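Local coordinates for FAD-binding oxidoreductase (Gulosibacter chungangensis, PDB 7PBG) that oxidises 4-ethylphenol and related 4-alkylphenols with a covalently bound FAD, dehydrogenating the alkyl side chain to give products such as 4-vinylphenol, at the interface of chains A and B. Residues are numbered along the deposited sequence; one frame, centred on the assembly and turned at random. Chains: chain A/B, FAD-binding oxidoreductase.

Contact 1: the interface of chains A and B. Residues chain A 260, 263, 267, 404; chain B 120-121.
B:Lys120, helical in its backbone (phi -57°, psi -42°) though in a loop, lies beside helix 255-266 of chain A, whose successive turns present A:Glu260 and A:Leu263 to it and, just past the helix end, A:Ile267. Both subunits are flavoproteins of the FAD-linked oxidase family with a PCMH-type FAD-binding domain, and this patch is part of their two-fold interface, probably the natural dimer contact.

The lysine is stretched out fully: CG stands anti to the backbone N (chi1 -178°), and every later torsion is also extended, carrying the terminal nitrogen along the helix, back towards its start, to A:Glu260. B:Lys120 NZ donates to the carboxylate oxygen A:Glu260 OE1 at 2.9 Å, on its syn lone pair, forming a salt bridge; a weak second bond runs to OE2. The A:Glu260 side chain crosses the lysine at about a right angle.

A long aliphatic stem suits the stretch between, since A:Leu263 sets its methyl CD2 against it, 3.6 Å from CE of B:Lys120 and nearly as close to CG. An alanine in place of B:Lys120 would probably leave the A:Glu260 carboxylate without its charged mate and A:Leu263 CD2 without the stem it packs on.

B:Leu121 extends the apolar surface. B:Leu121 CD2 touches A:Pro404 CD at 3.7 Å and, from a second direction, A:Leu263 CD2, the rigid proline ring offering a firm wall to a branched leucine. From the far end, A:Ile267 reaches with CD1 to the main chain, 3.7 Å from B:Leu121 CA, resting against the lysine-leucine peptide.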
loop_
_atom_site.group_PDB
_atom_site.type_symbol
_atom_site.label_atom_id
_atom_site.label_comp_id
_atom_site.label_asym_id
_atom_site.label_seq_id
_atom_site.Cartn_x
_atom_site.Cartn_y
_atom_site.Cartn_z
ATOM N N GLU A 260 -16.414 -14.701 -15.096
ATOM C CA GLU A 260 -15.928 -15.938 -14.478
ATOM C C GLU A 260 -14.737 -16.456 -15.289
ATOM O O GLU A 260 -13.908 -17.128 -14.693
ATOM C CB GLU A 260 -17.044 -16.953 -14.345
ATOM C CG GLU A 260 -18.064 -16.542 -13.315
ATOM C CD GLU A 260 -17.640 -16.625 -11.857
ATOM O OE1 GLU A 260 -16.609 -17.261 -11.562
ATOM O OE2 GLU A 260 -18.377 -16.106 -11.007
ATOM N N LEU A 263 -11.463 -13.966 -14.090
ATOM C CA LEU A 263 -10.899 -14.026 -12.734
ATOM C C LEU A 263 -9.677 -14.949 -12.741
ATOM O O LEU A 263 -8.618 -14.540 -12.294
ATOM C CB LEU A 263 -11.971 -14.519 -11.756
ATOM C CG LEU A 263 -11.465 -14.774 -10.347
ATOM C CD1 LEU A 263 -10.944 -13.509 -9.705
ATOM C CD2 LEU A 263 -12.563 -15.391 -9.520
ATOM N N ILE A 267 -5.989 -13.465 -11.635
ATOM C CA ILE A 267 -5.682 -13.404 -10.184
ATOM C C ILE A 267 -4.176 -13.677 -9.962
ATOM O O ILE A 267 -3.660 -13.230 -8.958
ATOM C CB ILE A 267 -6.592 -14.387 -9.424
ATOM C CG1 ILE A 267 -6.490 -14.134 -7.923
ATOM C CG2 ILE A 267 -6.293 -15.822 -9.802
ATOM C CD1 ILE A 267 -7.667 -14.616 -7.126
ATOM N N PRO A 404 -15.710 -10.895 -6.964
ATOM C CA PRO A 404 -15.915 -11.390 -8.314
ATOM C C PRO A 404 -16.938 -12.516 -8.389
ATOM O O PRO A 404 -16.887 -13.528 -7.631
ATOM C CB PRO A 404 -14.541 -11.873 -8.726
ATOM C CG PRO A 404 -13.621 -10.956 -7.958
ATOM C CD PRO A 404 -14.287 -10.875 -6.600
ATOM N N LYS B 120 -10.685 -19.521 -4.636
ATOM C CA LYS B 120 -11.127 -18.775 -5.837
ATOM C C LYS B 120 -10.567 -17.341 -5.796
ATOM O O LYS B 120 -10.182 -16.780 -6.864
ATOM C CB LYS B 120 -12.651 -18.780 -5.847
ATOM C CG LYS B 120 -13.257 -18.081 -7.045
ATOM C CD LYS B 120 -14.736 -18.246 -7.201
ATOM C CE LYS B 120 -15.155 -17.658 -8.537
ATOM N NZ LYS B 120 -16.630 -17.724 -8.726
ATOM N N LEU B 121 -10.597 -16.697 -4.615
ATOM C CA LEU B 121 -10.127 -15.301 -4.479
ATOM C C LEU B 121 -8.764 -15.203 -3.762
ATOM O O LEU B 121 -8.325 -14.048 -3.465
ATOM C CB LEU B 121 -11.221 -14.494 -3.775
ATOM C CG LEU B 121 -12.565 -14.507 -4.496
ATOM C CD1 LEU B 121 -13.586 -13.671 -3.754
ATOM C CD2 LEU B 121 -12.423 -14.022 -5.934
#

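Contact 2: the interface of chains A and B. Residues chain A 172, 178, 234; chain B 267, 269, 435-436.
With CG of B:Arg436 anti to its carbonyl carbon (chi1 -60°) and the chain extended to NE, the guanidinium reaches across to A:Tyr172, whose own chi1 of -83° points the phenol towards chain B. B:Arg436 grips the phenol oxygen end-on, NH2 donating to A:Tyr172 OH at 2.9 Å and NH1 to the same atom at 3.1 Å. The oxygen lies in the guanidinium plane, while the tyrosine ring is turned 68° from it. Arginine suits this place because its two terminal nitrogens can share one acceptor.

A:Gln234 supports the grip from one face, its CB lying 3.6 Å over the centre of the B:Arg436 guanidinium. Water 1 links its amide OE1 to NH1 of B:Arg436, and water 2 joins A:Tyr172 OH to the carbonyl O of B:Ile267.

Within chain A, the indole of A:Trp178 covers one face of the A:Tyr172 ring, with CE2 3.6 Å above its centre, which should limit the phenol's swing. The outer end of the indole meets chain B: the flexible, unbranched B:Met269 brings its methyl CE to 3.5 Å from A:Trp178 CH2, and B:Leu435 CD2 adds a looser contact at the neighbouring CZ3.

In the fold, A:Trp178 closes helix 175-178 and A:Gln234 ends strand 226-234, while chain B contributes loop residues, B:Leu435 and B:Arg436 lying between strands 426-433 and 438-447.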
loop_
_atom_site.group_PDB
_atom_site.type_symbol
_atom_site.label_atom_id
_atom_site.label_comp_id
_atom_site.label_asym_id
_atom_site.label_seq_id
_atom_site.Cartn_x
_atom_site.Cartn_y
_atom_site.Cartn_z
ATOM N N TYR A 172 0.622 -1.082 -13.849
ATOM C CA TYR A 172 0.736 -0.021 -12.793
ATOM C C TYR A 172 -0.587 0.736 -12.615
ATOM O O TYR A 172 -0.536 1.897 -12.156
ATOM C CB TYR A 172 1.911 0.930 -13.094
ATOM C CG TYR A 172 3.259 0.432 -12.643
ATOM C CD1 TYR A 172 3.672 -0.880 -12.864
ATOM C CD2 TYR A 172 4.129 1.260 -11.972
ATOM C CE1 TYR A 172 4.916 -1.321 -12.443
ATOM C CE2 TYR A 172 5.369 0.827 -11.529
ATOM C CZ TYR A 172 5.780 -0.457 -11.806
ATOM O OH TYR A 172 7.012 -0.835 -11.361
ATOM N N TRP A 178 1.840 2.905 -6.532
ATOM C CA TRP A 178 3.096 3.404 -7.138
ATOM C C TRP A 178 3.478 4.798 -6.670
ATOM O O TRP A 178 4.630 5.172 -6.896
ATOM C CB TRP A 178 3.014 3.240 -8.650
ATOM C CG TRP A 178 2.703 1.814 -8.941
ATOM C CD1 TRP A 178 1.519 1.296 -9.388
ATOM C CD2 TRP A 178 3.552 0.694 -8.649
ATOM N NE1 TRP A 178 1.607 -0.061 -9.455
ATOM C CE2 TRP A 178 2.836 -0.463 -9.023
ATOM C CE3 TRP A 178 4.855 0.557 -8.147
ATOM C CZ2 TRP A 178 3.365 -1.744 -8.902
ATOM C CZ3 TRP A 178 5.373 -0.715 -8.006
ATOM C CH2 TRP A 178 4.634 -1.842 -8.374
ATOM N N GLN A 234 6.226 6.080 -8.975
ATOM C CA GLN A 234 7.088 5.020 -9.592
ATOM C C GLN A 234 6.493 4.635 -10.960
ATOM O O GLN A 234 5.264 4.660 -11.106
ATOM C CB GLN A 234 7.193 3.871 -8.597
ATOM C CG GLN A 234 7.870 4.326 -7.332
ATOM C CD GLN A 234 7.920 3.298 -6.249
ATOM O OE1 GLN A 234 7.227 2.285 -6.303
ATOM N NE2 GLN A 234 8.779 3.564 -5.291
ATOM N N ILE B 267 13.996 -4.724 -11.456
ATOM C CA ILE B 267 13.140 -3.509 -11.330
ATOM C C ILE B 267 11.873 -3.692 -12.179
ATOM O O ILE B 267 10.835 -3.058 -11.866
ATOM C CB ILE B 267 13.926 -2.244 -11.717
ATOM C CG1 ILE B 267 13.135 -0.983 -11.373
ATOM C CG2 ILE B 267 14.324 -2.358 -13.157
ATOM C CD1 ILE B 267 14.009 0.200 -11.104
ATOM N N MET B 269 10.401 -6.603 -12.535
ATOM C CA MET B 269 9.773 -7.810 -11.946
ATOM C C MET B 269 10.074 -9.036 -12.831
ATOM O O MET B 269 9.487 -10.104 -12.596
ATOM C CB MET B 269 8.258 -7.630 -11.789
ATOM C CG MET B 269 7.895 -6.444 -10.928
ATOM S SD MET B 269 6.075 -6.256 -10.923
ATOM C CE MET B 269 5.915 -4.718 -10.005
ATOM N N LEU B 435 12.515 -3.662 -5.088
ATOM C CA LEU B 435 12.174 -3.367 -6.487
ATOM C C LEU B 435 13.005 -2.151 -6.889
ATOM O O LEU B 435 13.698 -2.198 -7.893
ATOM C CB LEU B 435 10.660 -3.099 -6.587
ATOM C CG LEU B 435 10.099 -3.203 -7.995
ATOM C CD1 LEU B 435 10.401 -4.556 -8.623
ATOM C CD2 LEU B 435 8.602 -2.938 -8.007
ATOM N N ARG B 436 12.909 -1.067 -6.124
ATOM C CA ARG B 436 13.666 0.166 -6.402
ATOM C C ARG B 436 14.514 0.585 -5.215
ATOM O O ARG B 436 15.285 1.521 -5.401
ATOM C CB ARG B 436 12.719 1.330 -6.718
ATOM C CG ARG B 436 11.859 1.020 -7.932
ATOM C CD ARG B 436 10.822 2.092 -8.057
ATOM N NE ARG B 436 10.258 2.097 -9.364
ATOM C CZ ARG B 436 9.364 1.243 -9.834
ATOM N NH1 ARG B 436 8.873 0.260 -9.094
ATOM N NH2 ARG B 436 8.965 1.343 -11.076
HETATM O O HOH W 1 8.734 0.061 -6.125
HETATM O O HOH W 2 8.063 -2.989 -12.174
#

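Contact 1 and contact 2 lie about 24 Å apart, measured between the centres of their C-alpha atoms, within one two-fold interface. Residue 267 serves both in its two copies: A:Ile267 offers a side-chain methyl in contact 1, and B:Ile267 a backbone carbonyl to water in contact 2. The segment following helix 255-266 is therefore used twice by each subunit, joined at contact 2 by the nearby B:Met269. Symmetry repeats each contact with the chains exchanged, so polar grips and apolar patches are spread over a broad surface, which is likely to fix the subunits' mutual orientation.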